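Long-range contacts in lipocalin (Argas monolakensis, PDB 3BRN), which binds serotonin in the pocket of its lipocalin barrel and probably serves as a biogenic amine-binding protein of a soft tick: residues Tyr27-Thr33 with Asn114-His120; Pro38-Leu44 with Phe58-Leu63; Glu52-Phe58 with Ala73-Gly79; Gln67-Leu71 with Cys153-Pro157. The contacts are given in a common frame with arbitrary orientation. Numbering follows the deposited sequence.

In the fold
Contacts 1 to 3 are strand pairings of one curled antiparallel sheet, the lipocalin barrel. Contact 1 joins strand 26-32 to strand 115-120, closing a long loop of chain within which contacts 2 and 3 are nested. Going round from strand 26-32, contact 2 pairs 42-44 with 55-64, and contact 3 pairs 55-64 with 67-78; these two share Phe58, though their centres lie about 17 Å apart. Contact 4 lays the C-terminal tail against strand 67-78, its centre about 7 Å from that of contact 2, and the disulfide Cys40-Cys153 joins the two. Contacts 1, 2 and 3 all touch serotonin, so neighbouring walls of the barrel contribute to one pocket, whereas contact 4 lies at the surface.

Contact 1 of 4, residues Tyr27-Thr33 with Asn114-His120; sequences YYLRKTT and NYELWVH. With SRO (serotonin), chain C.
This is a buried antiparallel strand pairing in the lipocalin barrel, joining strand 26-32 to strand 115-120 beside the serotonin site; residues 27-32 and 115-120 run 145° apart. Tyr28 and Val119 form a hydrogen-bonded pair (Tyr28 N to Val119 O 2.8 Å, Val119 N to Tyr28 O 2.9 Å), and Leu29 lies opposite Trp118. A classic beta bulge then shifts the register: Arg30, with phi/psi -81/-49, and Lys31 both face Leu117, whose O accepts from Arg30 N (2.8 Å) and Lys31 N (3.3 Å). Leu117 N returns a bond to Lys31 O (2.8 Å). At the far end Thr33 OG1 receives Tyr115 N at 2.8 Å.

Tyr27, Leu29, Trp118 and His120 share the ligand's face. Leu29 CB sits 3.8 Å over the Trp118 six-membered ring centroid, a CH-pi contact, while serotonin CD1 approaches Trp118 CE2 to 3.3 Å on the ring's opposite face. Trp118 (m) is fixed by NE1 to Glu116 OE1, 2.8 Å. The His120 edge meets the Tyr27 face in a T-shaped pair, and serotonin NZ lies over the other face. Strands 42-44 and 105-109 continue the sheet on its two flanks, and helix 131-140 packs against Leu117.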
# COMPACT_ATOMS: atom_id res chain seq x y z
N TYR A 27 6.45 0.71 -1.03
CA TYR A 27 5.29 1.58 -1.08
C TYR A 27 5.08 2.29 0.27
O TYR A 27 5.11 1.66 1.33
CB TYR A 27 4.03 0.77 -1.43
CG TYR A 27 3.95 0.34 -2.88
CD1 TYR A 27 3.11 0.98 -3.78
CD2 TYR A 27 4.65 -0.78 -3.32
CE1 TYR A 27 3.04 0.58 -5.11
CE2 TYR A 27 4.58 -1.19 -4.62
CZ TYR A 27 3.76 -0.53 -5.51
OH TYR A 27 3.77 -0.93 -6.82
N TYR A 28 4.88 3.61 0.21
CA TYR A 28 4.50 4.37 1.39
C TYR A 28 3.00 4.39 1.46
O TYR A 28 2.35 4.54 0.43
CB TYR A 28 4.94 5.82 1.25
CG TYR A 28 6.42 6.04 1.41
CD1 TYR A 28 7.24 6.15 0.30
CD2 TYR A 28 6.99 6.18 2.67
CE1 TYR A 28 8.57 6.46 0.44
CE2 TYR A 28 8.35 6.43 2.81
CZ TYR A 28 9.13 6.57 1.69
OH TYR A 28 10.47 6.87 1.80
N LEU A 29 2.46 4.42 2.68
CA LEU A 29 1.02 4.65 2.83
C LEU A 29 0.87 6.17 2.73
O LEU A 29 1.39 6.88 3.58
CB LEU A 29 0.50 4.15 4.18
CG LEU A 29 -0.95 4.52 4.54
CD1 LEU A 29 -1.88 3.97 3.47
CD2 LEU A 29 -1.28 3.85 5.87
N ARG A 30 0.38 6.64 1.58
CA ARG A 30 0.32 8.06 1.27
C ARG A 30 -0.88 8.76 1.91
O ARG A 30 -0.75 9.87 2.44
CB ARG A 30 0.33 8.27 -0.25
CG ARG A 30 0.20 9.73 -0.72
CD ARG A 30 1.33 10.64 -0.19
NE ARG A 30 1.12 12.03 -0.58
CZ ARG A 30 0.23 12.85 -0.01
NH1 ARG A 30 -0.51 12.44 1.01
NH2 ARG A 30 0.10 14.08 -0.45
N LYS A 31 -2.07 8.18 1.75
CA LYS A 31 -3.28 8.75 2.36
C LYS A 31 -4.12 7.61 2.90
O LYS A 31 -4.20 6.57 2.26
CB LYS A 31 -4.12 9.52 1.33
CG LYS A 31 -3.39 10.63 0.58
CD LYS A 31 -4.34 11.37 -0.35
CE LYS A 31 -3.62 12.45 -1.15
NZ LYS A 31 -4.37 12.78 -2.39
N THR A 32 -4.89 7.88 3.96
CA THR A 32 -5.83 6.89 4.49
C THR A 32 -7.05 7.58 5.11
O THR A 32 -6.98 8.76 5.48
CB THR A 32 -5.14 5.94 5.52
OG1 THR A 32 -6.09 5.01 6.05
CG2 THR A 32 -4.52 6.72 6.69
N THR A 33 -8.19 6.90 5.12
CA THR A 33 -9.36 7.39 5.84
C THR A 33 -9.35 6.91 7.30
O THR A 33 -10.29 7.17 8.04
CB THR A 33 -10.70 6.98 5.17
OG1 THR A 33 -10.77 5.55 5.09
CG2 THR A 33 -10.79 7.59 3.74
N ASN A 114 -11.34 0.85 6.15
CA ASN A 114 -10.89 2.12 5.68
C ASN A 114 -10.32 2.07 4.25
O ASN A 114 -10.01 1.04 3.78
CB ASN A 114 -9.83 2.62 6.63
CG ASN A 114 -8.65 1.72 6.68
OD1 ASN A 114 -8.72 0.63 7.16
ND2 ASN A 114 -7.59 2.16 6.12
N TYR A 115 -10.21 3.22 3.60
CA TYR A 115 -9.58 3.29 2.32
C TYR A 115 -8.17 3.83 2.37
O TYR A 115 -7.87 4.64 3.17
CB TYR A 115 -10.44 4.08 1.32
CG TYR A 115 -11.79 3.48 1.17
CD1 TYR A 115 -11.96 2.32 0.52
CD2 TYR A 115 -12.89 4.05 1.77
CE1 TYR A 115 -13.16 1.75 0.41
CE2 TYR A 115 -14.11 3.49 1.67
CZ TYR A 115 -14.24 2.33 0.99
OH TYR A 115 -15.41 1.70 0.85
N GLU A 116 -7.34 3.39 1.45
CA GLU A 116 -5.90 3.65 1.51
C GLU A 116 -5.34 3.92 0.13
O GLU A 116 -5.63 3.19 -0.82
CB GLU A 116 -5.17 2.45 2.10
CG GLU A 116 -5.58 2.14 3.54
CD GLU A 116 -4.89 0.90 4.10
OE1 GLU A 116 -4.29 0.14 3.30
OE2 GLU A 116 -5.03 0.64 5.32
N LEU A 117 -4.43 4.88 0.06
CA LEU A 117 -3.65 5.08 -1.16
C LEU A 117 -2.20 4.76 -0.82
O LEU A 117 -1.60 5.42 0.02
CB LEU A 117 -3.78 6.53 -1.62
CG LEU A 117 -2.88 6.98 -2.77
CD1 LEU A 117 -3.20 6.23 -4.05
CD2 LEU A 117 -3.04 8.49 -2.99
N TRP A 118 -1.63 3.81 -1.52
CA TRP A 118 -0.24 3.45 -1.37
C TRP A 118 0.52 3.88 -2.59
O TRP A 118 0.05 3.72 -3.66
CB TRP A 118 -0.10 1.97 -1.11
CG TRP A 118 -0.65 1.45 0.12
CD1 TRP A 118 -1.92 1.19 0.37
CD2 TRP A 118 0.06 1.13 1.30
NE1 TRP A 118 -2.08 0.71 1.61
CE2 TRP A 118 -0.86 0.67 2.22
CE3 TRP A 118 1.40 1.19 1.67
CZ2 TRP A 118 -0.50 0.24 3.47
CZ3 TRP A 118 1.74 0.78 2.92
CH2 TRP A 118 0.82 0.31 3.80
N VAL A 119 1.69 4.47 -2.42
CA VAL A 119 2.47 4.95 -3.56
C VAL A 119 3.91 4.46 -3.51
O VAL A 119 4.54 4.46 -2.45
CB VAL A 119 2.43 6.50 -3.69
CG1 VAL A 119 3.08 6.95 -5.02
CG2 VAL A 119 1.01 7.01 -3.61
N HIS A 120 4.38 3.92 -4.64
CA HIS A 120 5.73 3.40 -4.76
C HIS A 120 6.78 4.48 -4.51
O HIS A 120 6.59 5.63 -4.89
CB HIS A 120 5.92 2.81 -6.17
CG HIS A 120 7.16 1.99 -6.32
ND1 HIS A 120 8.32 2.50 -6.87
CD2 HIS A 120 7.45 0.73 -5.92
CE1 HIS A 120 9.27 1.59 -6.78
NE2 HIS A 120 8.77 0.51 -6.21
OH SRO C . 2.99 -6.72 1.22
CZ3 SRO C . 1.93 -5.86 1.37
CH2 SRO C . 1.07 -6.09 2.44
CZ2 SRO C . 0.04 -5.19 2.73
CE2 SRO C . -0.12 -4.11 1.86
NE1 SRO C . -1.00 -3.09 1.77
CD1 SRO C . -0.67 -2.30 0.72
CG SRO C . 0.45 -2.85 0.09
CD2 SRO C . 0.78 -4.00 0.81
CE3 SRO C . 1.75 -4.84 0.58
CB SRO C . 1.13 -2.31 -1.14
CA SRO C . 0.95 -3.28 -2.32
NZ SRO C . 1.76 -2.81 -3.45
O HOH W 1 -4.72 2.96 6.96

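Contact 2 of 4, residues Pro38-Leu44 with Phe58-Leu63; sequences PECAYVL and FTYGKL. With SRO (serotonin), chain C.
Phe58 opens segment 58-63, in the second strand (55-64) of an antiparallel beta hairpin in the barrel, running at 156° to residues 42-44. The p rotamer of Phe58 brings CE2 to 3.9 Å from Val43 CG1 and lays a ring face toward serotonin, whose OH is 3.5 Å from Phe58 CD2; Val43 CG2 meets serotonin CE3 at 3.7 Å, so both line the pocket. Thr59 O accepts Leu44 N at 2.8 Å. Tyr60 stands opposite Val43, a non-hydrogen-bonded pair with CA atoms 4.1 Å apart. Gly61 pairs with Tyr42 through two 3.0 Å bonds, Tyr42 N to Gly61 O and Gly61 N to Tyr42 O. The Tyr42 ring (chi1 p) folds over this backbone, with Gly61 N under its face; an ideal CB on Gly61 would clash, 2.7 Å from Tyr42 CE1. Lys62 carries its chain past the type II turn Pro38-Ala41, CD reaching 3.3 Å from Pro38 CB. Leu63 N makes a weak 3.3 Å bond to Glu39 O, and Leu63 CB packs 3.8 Å from CB of Cys40, disulfide-bonded to Cys153. Strand 26-32 pairs with the outer edge of 42-44, strand 67-78 with that of 55-64, and helix 88-91 packs on Val43, Phe58 and Tyr60.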
# COMPACT_ATOMS: atom_id res chain seq x y z
N PRO A 38 0.71 5.41 12.02
CA PRO A 38 2.09 5.88 12.20
C PRO A 38 2.59 6.65 10.98
O PRO A 38 2.31 6.27 9.85
CB PRO A 38 2.88 4.58 12.38
CG PRO A 38 1.87 3.53 12.72
CD PRO A 38 0.61 3.94 12.05
N GLU A 39 3.27 7.77 11.21
CA GLU A 39 3.88 8.56 10.14
C GLU A 39 4.85 7.69 9.35
O GLU A 39 5.51 6.82 9.92
CB GLU A 39 4.64 9.76 10.74
CG GLU A 39 5.50 9.38 11.95
CD GLU A 39 6.48 10.48 12.42
OE1 GLU A 39 6.27 11.69 12.16
OE2 GLU A 39 7.46 10.10 13.11
N CYS A 40 4.89 7.90 8.03
CA CYS A 40 5.86 7.24 7.15
C CYS A 40 5.75 5.72 7.11
O CYS A 40 6.75 5.03 6.87
CB CYS A 40 7.30 7.65 7.48
SG CYS A 40 7.56 9.43 7.72
N ALA A 41 4.53 5.21 7.31
CA ALA A 41 4.28 3.77 7.26
C ALA A 41 4.56 3.26 5.85
O ALA A 41 4.27 3.95 4.88
CB ALA A 41 2.83 3.47 7.68
N TYR A 42 5.22 2.11 5.74
CA TYR A 42 5.59 1.59 4.42
C TYR A 42 5.72 0.07 4.44
O TYR A 42 5.70 -0.55 5.49
CB TYR A 42 6.93 2.18 3.97
CG TYR A 42 8.12 1.54 4.69
CD1 TYR A 42 8.54 2.00 5.93
CD2 TYR A 42 8.77 0.42 4.15
CE1 TYR A 42 9.57 1.39 6.62
CE2 TYR A 42 9.83 -0.21 4.83
CZ TYR A 42 10.19 0.27 6.09
OH TYR A 42 11.22 -0.31 6.80
N VAL A 43 5.66 -0.51 3.25
CA VAL A 43 5.97 -1.92 3.06
C VAL A 43 7.04 -1.96 1.99
O VAL A 43 7.14 -1.03 1.19
CB VAL A 43 4.74 -2.73 2.55
CG1 VAL A 43 3.67 -2.82 3.62
CG2 VAL A 43 4.18 -2.15 1.23
N LEU A 44 7.89 -2.99 2.03
CA LEU A 44 8.81 -3.25 0.94
C LEU A 44 8.23 -4.39 0.11
O LEU A 44 7.64 -5.31 0.67
CB LEU A 44 10.18 -3.68 1.49
CG LEU A 44 11.06 -2.62 2.17
CD1 LEU A 44 12.46 -3.19 2.45
CD2 LEU A 44 11.18 -1.39 1.30
N PHE A 58 7.56 -10.38 4.14
CA PHE A 58 7.81 -9.05 3.63
C PHE A 58 8.15 -8.14 4.78
O PHE A 58 7.84 -8.45 5.93
CB PHE A 58 6.61 -8.50 2.85
CG PHE A 58 5.44 -8.13 3.72
CD1 PHE A 58 4.62 -9.11 4.24
CD2 PHE A 58 5.17 -6.80 4.00
CE1 PHE A 58 3.59 -8.78 5.09
CE2 PHE A 58 4.13 -6.46 4.83
CZ PHE A 58 3.32 -7.45 5.36
N THR A 59 8.92 -7.10 4.49
CA THR A 59 9.31 -6.12 5.49
C THR A 59 8.35 -4.94 5.46
O THR A 59 7.85 -4.56 4.40
CB THR A 59 10.74 -5.62 5.23
OG1 THR A 59 11.64 -6.74 5.18
CG2 THR A 59 11.19 -4.63 6.32
N TYR A 60 8.05 -4.42 6.64
CA TYR A 60 7.20 -3.24 6.78
C TYR A 60 7.72 -2.42 7.94
O TYR A 60 8.58 -2.87 8.72
CB TYR A 60 5.75 -3.64 7.02
CG TYR A 60 5.47 -4.19 8.39
CD1 TYR A 60 5.66 -5.53 8.67
CD2 TYR A 60 4.97 -3.37 9.41
CE1 TYR A 60 5.42 -6.05 9.92
CE2 TYR A 60 4.71 -3.88 10.67
CZ TYR A 60 4.94 -5.23 10.92
OH TYR A 60 4.66 -5.77 12.16
N GLY A 61 7.34 -1.15 7.98
CA GLY A 61 7.88 -0.28 8.99
C GLY A 61 7.26 1.09 9.02
O GLY A 61 6.16 1.31 8.52
N LYS A 62 7.99 2.01 9.63
CA LYS A 62 7.49 3.33 9.88
C LYS A 62 8.64 4.12 10.49
O LYS A 62 9.68 3.54 10.84
CB LYS A 62 6.34 3.24 10.88
CG LYS A 62 6.77 2.79 12.27
CD LYS A 62 5.64 2.93 13.26
CE LYS A 62 5.77 1.94 14.41
NZ LYS A 62 4.54 1.93 15.24
N LEU A 63 8.49 5.43 10.56
CA LEU A 63 9.52 6.30 11.11
C LEU A 63 9.53 6.23 12.63
O LEU A 63 8.48 6.28 13.28
CB LEU A 63 9.31 7.74 10.66
CG LEU A 63 10.33 8.76 11.19
CD1 LEU A 63 11.73 8.34 10.76
CD2 LEU A 63 9.99 10.14 10.67
OH SRO C . 2.99 -6.72 1.22
CZ3 SRO C . 1.93 -5.86 1.37
CH2 SRO C . 1.07 -6.09 2.44
CZ2 SRO C . 0.04 -5.19 2.73
CE2 SRO C . -0.12 -4.11 1.86
NE1 SRO C . -1.00 -3.09 1.77
CD1 SRO C . -0.67 -2.30 0.72
CG SRO C . 0.45 -2.85 0.09
CD2 SRO C . 0.78 -4.00 0.81
CE3 SRO C . 1.75 -4.84 0.58
CB SRO C . 1.13 -2.31 -1.14
CA SRO C . 0.95 -3.28 -2.32
NZ SRO C . 1.76 -2.81 -3.45

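Contact 3 of 4, residues Glu52-Phe58 with Ala73-Gly79; sequences EGQSTSF and ATVTVNG. With SRO (serotonin), chain C.
A carboxylate takes over where the ladder frays: Glu52 OE2 accepts Gly79 N at 2.8 Å, while water 2 donates both to Glu52 OE1 (2.7 Å) and to Gly79 O (2.7 Å), tying the loop before strand 55-64 to the residue just after strand 67-78. The two strands form an antiparallel beta hairpin of the lipocalin barrel, here at its open ends, with residues 55-58 and 73-78 running 142° apart. Gly53, at positive phi (80°), gives a weak bond from N to Val77 O, 2.8 Å, and Val77 N bonds to Gln54 O at 3.1 Å.

Regular pairing follows. Ser55 faces Thr76, their OG and OG1 hydrogen-bonded at 2.6 Å on the outer face. Thr56 pairs with Val75 through Thr56 N to Val75 O and Val75 N to Thr56 O, both 2.9 Å; Ser57 lies opposite Thr74; Phe58 pairs with Ala73 through Phe58 N to Ala73 O (3.0 Å) and Ala73 N to Phe58 O (3.1 Å). Thr56, Phe58, Ala73 and Val75 occupy the other face. Strand 81-85 carries the sheet onward beyond 67-78, and helix 15-20 packs on Val77. In the p rotamer the Phe58 ring reaches across to the partner strand, CE1 3.8 Å from Ala73 CB and CD1 3.6 Å from Val75 CB, and presents a face to serotonin, whose OH is 3.5 Å from Phe58 CD2.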
# COMPACT_ATOMS: atom_id res chain seq x y z
N GLU A 52 0.40 -16.36 -8.00
CA GLU A 52 -0.93 -16.51 -7.40
C GLU A 52 -0.98 -17.57 -6.29
O GLU A 52 -0.53 -18.70 -6.48
CB GLU A 52 -1.96 -16.86 -8.49
CG GLU A 52 -3.36 -17.09 -7.97
CD GLU A 52 -4.02 -15.81 -7.51
OE1 GLU A 52 -3.42 -14.74 -7.73
OE2 GLU A 52 -5.12 -15.88 -6.92
N GLY A 53 -1.66 -17.23 -5.20
CA GLY A 53 -1.88 -18.17 -4.09
C GLY A 53 -0.74 -18.39 -3.11
O GLY A 53 -0.87 -19.14 -2.15
N GLN A 54 0.40 -17.74 -3.35
CA GLN A 54 1.59 -17.98 -2.53
C GLN A 54 1.64 -17.12 -1.28
O GLN A 54 0.94 -16.10 -1.18
CB GLN A 54 2.86 -17.80 -3.35
CG GLN A 54 3.06 -18.83 -4.43
CD GLN A 54 4.36 -18.67 -5.18
OE1 GLN A 54 4.84 -17.43 -5.28
NE2 GLN A 54 4.93 -19.64 -5.66
N SER A 55 2.39 -17.60 -0.29
CA SER A 55 2.68 -16.85 0.93
C SER A 55 4.15 -16.53 0.94
O SER A 55 4.96 -17.28 0.38
CB SER A 55 2.35 -17.68 2.17
OG SER A 55 0.95 -17.87 2.30
N THR A 56 4.52 -15.42 1.57
CA THR A 56 5.92 -15.02 1.59
C THR A 56 6.13 -14.01 2.71
O THR A 56 5.16 -13.50 3.27
CB THR A 56 6.35 -14.38 0.25
OG1 THR A 56 7.77 -14.45 0.10
CG2 THR A 56 5.90 -12.92 0.18
N SER A 57 7.38 -13.82 3.11
CA SER A 57 7.72 -12.80 4.10
C SER A 57 7.84 -11.46 3.41
O SER A 57 8.23 -11.39 2.24
CB SER A 57 9.07 -13.12 4.76
OG SER A 57 9.05 -14.35 5.44
N PHE A 58 7.56 -10.38 4.14
CA PHE A 58 7.81 -9.05 3.63
C PHE A 58 8.15 -8.14 4.78
O PHE A 58 7.84 -8.45 5.93
CB PHE A 58 6.61 -8.50 2.85
CG PHE A 58 5.44 -8.13 3.72
CD1 PHE A 58 4.62 -9.11 4.24
CD2 PHE A 58 5.17 -6.80 4.00
CE1 PHE A 58 3.59 -8.78 5.09
CE2 PHE A 58 4.13 -6.46 4.83
CZ PHE A 58 3.32 -7.45 5.36
N ALA A 73 6.49 -9.69 8.43
CA ALA A 73 5.26 -10.43 8.58
C ALA A 73 5.07 -11.28 7.33
O ALA A 73 5.94 -11.33 6.45
CB ALA A 73 4.09 -9.48 8.76
N THR A 74 3.98 -12.03 7.30
CA THR A 74 3.67 -12.89 6.17
C THR A 74 2.52 -12.27 5.39
O THR A 74 1.63 -11.65 5.96
CB THR A 74 3.26 -14.27 6.65
OG1 THR A 74 4.35 -14.84 7.40
CG2 THR A 74 2.90 -15.21 5.46
N VAL A 75 2.59 -12.39 4.07
CA VAL A 75 1.53 -11.96 3.18
C VAL A 75 1.20 -13.10 2.21
O VAL A 75 2.11 -13.74 1.67
CB VAL A 75 1.96 -10.71 2.38
CG1 VAL A 75 3.08 -11.07 1.40
CG2 VAL A 75 0.75 -10.06 1.67
N THR A 76 -0.08 -13.41 2.07
CA THR A 76 -0.57 -14.43 1.15
C THR A 76 -1.55 -13.78 0.19
O THR A 76 -2.38 -12.97 0.60
CB THR A 76 -1.32 -15.56 1.89
OG1 THR A 76 -0.57 -15.95 3.04
CG2 THR A 76 -1.52 -16.78 0.98
N VAL A 77 -1.39 -14.06 -1.10
CA VAL A 77 -2.16 -13.40 -2.15
C VAL A 77 -3.09 -14.35 -2.90
O VAL A 77 -2.66 -15.39 -3.40
CB VAL A 77 -1.22 -12.68 -3.15
CG1 VAL A 77 -0.60 -11.43 -2.49
CG2 VAL A 77 -0.13 -13.61 -3.61
N ASN A 78 -4.37 -13.98 -2.96
CA ASN A 78 -5.38 -14.71 -3.73
C ASN A 78 -6.39 -13.74 -4.37
O ASN A 78 -7.02 -12.95 -3.67
CB ASN A 78 -6.12 -15.71 -2.82
CG ASN A 78 -5.19 -16.76 -2.22
OD1 ASN A 78 -4.91 -17.82 -2.98
ND2 ASN A 78 -4.79 -16.66 -1.06
N GLY A 79 -6.63 -13.86 -5.67
CA GLY A 79 -7.57 -12.95 -6.34
C GLY A 79 -7.17 -11.53 -6.00
O GLY A 79 -5.98 -11.24 -5.94
OH SRO C . 2.99 -6.72 1.22
CZ3 SRO C . 1.93 -5.86 1.37
CH2 SRO C . 1.07 -6.09 2.44
CZ2 SRO C . 0.04 -5.19 2.73
CE2 SRO C . -0.12 -4.11 1.86
NE1 SRO C . -1.00 -3.09 1.77
CD1 SRO C . -0.67 -2.30 0.72
CG SRO C . 0.45 -2.85 0.09
CD2 SRO C . 0.78 -4.00 0.81
CE3 SRO C . 1.75 -4.84 0.58
CB SRO C . 1.13 -2.31 -1.14
CA SRO C . 0.95 -3.28 -2.32
NZ SRO C . 1.76 -2.81 -3.45
O HOH W 2 -3.60 -12.43 -6.42

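Contact 4 of 4, residues Gln67-Leu71 with Cys153-Pro157; sequences QMIQL and CPPLP
Met68 is the hub, with 107 Å² covered by the C-terminal tail, followed by Pro157 (64 Å²) and Pro154 (46 Å²). Segment 67-71, the start of strand 67-78, is extended, and the tail 153-157 has no regular secondary structure, though its phi values near -60 to -70 and psi of 134 to 163 keep it stretched in a polyproline-like course. The two backbones stay apart: the nearest CA pair, Met68 and Pro157, is 6.8 Å. The Met68 side chain, m at chi1 and chi2, bridges that gap. Its CB touches Pro157 CD at 3.8 Å, its CG lies 3.8 Å from Pro154 CB and 3.6 Å from Pro155 O, and its CE is 3.6 Å from Pro154 O and 4.0 Å from Leu156 CD2.

Pro157, the C-terminal residue, points toward the strand and also meets Gln70, whose NE2 is 3.2 Å from Pro157 CB. Pro154 follows Cys153, which is disulfide-bonded to Cys40, and Pro154 O accepts a hydrogen bond from Tyr28 OH. Tyr42 touches Met68, Gln70, Leu156 and Pro157 on the sheet face opposite Val43, which meets serotonin, so the tail packs outside the barrel. The contact is mostly van der Waals packing of Met68 against the prolines and Leu156, with Gln70 on Pro157 at the margin. It therefore rests on apolar packing without hydrogen bonds, while the disulfide fastens the tail's start to Cys40, not to this strand.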
# COMPACT_ATOMS: atom_id res chain seq x y z
N GLN A 67 14.77 7.20 12.20
CA GLN A 67 15.05 6.05 11.35
C GLN A 67 13.84 5.22 10.95
O GLN A 67 12.87 5.10 11.70
CB GLN A 67 16.11 5.16 12.00
CG GLN A 67 17.43 5.87 12.21
CD GLN A 67 18.52 4.92 12.64
OE1 GLN A 67 18.14 3.90 13.39
NE2 GLN A 67 19.67 5.06 12.23
N MET A 68 13.91 4.63 9.76
CA MET A 68 12.87 3.70 9.30
C MET A 68 13.14 2.34 9.92
O MET A 68 14.13 1.68 9.59
CB MET A 68 12.93 3.56 7.77
CG MET A 68 12.57 4.80 6.98
SD MET A 68 10.91 5.36 7.39
CE MET A 68 10.14 5.45 5.77
N ILE A 69 12.27 1.91 10.83
CA ILE A 69 12.42 0.58 11.43
C ILE A 69 11.83 -0.49 10.52
O ILE A 69 10.84 -0.25 9.81
CB ILE A 69 11.74 0.47 12.81
CG1 ILE A 69 10.23 0.63 12.68
CG2 ILE A 69 12.37 1.46 13.81
CD1 ILE A 69 9.44 0.14 13.87
N GLN A 70 12.44 -1.67 10.56
CA GLN A 70 11.98 -2.80 9.74
C GLN A 70 11.44 -3.92 10.60
O GLN A 70 12.09 -4.36 11.55
CB GLN A 70 13.12 -3.34 8.89
CG GLN A 70 13.84 -2.29 8.08
CD GLN A 70 14.99 -2.87 7.30
OE1 GLN A 70 15.00 -4.19 7.15
NE2 GLN A 70 15.89 -2.15 6.85
N LEU A 71 10.24 -4.38 10.28
CA LEU A 71 9.63 -5.52 10.94
C LEU A 71 9.20 -6.46 9.82
O LEU A 71 9.26 -6.09 8.65
CB LEU A 71 8.41 -5.06 11.75
CG LEU A 71 8.71 -3.99 12.80
CD1 LEU A 71 7.45 -3.55 13.52
CD2 LEU A 71 9.72 -4.52 13.80
N CYS A 153 9.76 12.41 5.43
CA CYS A 153 9.93 10.97 5.64
C CYS A 153 11.26 10.49 5.05
O CYS A 153 11.58 10.80 3.91
CB CYS A 153 8.77 10.18 5.00
SG CYS A 153 7.17 10.28 5.89
N PRO A 154 12.02 9.68 5.80
CA PRO A 154 13.25 9.15 5.20
C PRO A 154 12.95 8.29 3.97
O PRO A 154 11.78 7.95 3.73
CB PRO A 154 13.86 8.30 6.33
CG PRO A 154 13.19 8.76 7.59
CD PRO A 154 11.80 9.17 7.16
N PRO A 155 13.97 8.03 3.14
CA PRO A 155 13.82 7.12 2.00
C PRO A 155 13.64 5.70 2.52
O PRO A 155 13.94 5.43 3.68
CB PRO A 155 15.17 7.24 1.28
CG PRO A 155 15.79 8.49 1.80
CD PRO A 155 15.33 8.60 3.22
N LEU A 156 13.11 4.82 1.68
CA LEU A 156 12.88 3.45 2.12
C LEU A 156 14.20 2.73 2.32
O LEU A 156 15.18 3.00 1.62
CB LEU A 156 11.97 2.68 1.14
CG LEU A 156 10.52 3.17 1.05
CD1 LEU A 156 9.67 2.30 0.13
CD2 LEU A 156 9.91 3.22 2.43
N PRO A 157 14.28 1.91 3.38
CA PRO A 157 15.43 1.05 3.63
C PRO A 157 15.69 0.11 2.45
O PRO A 157 16.83 -0.16 2.09
CB PRO A 157 15.02 0.25 4.88
CG PRO A 157 13.55 0.49 5.07
CD PRO A 157 13.28 1.82 4.46
OXT PRO A 157 14.77 -0.34 1.77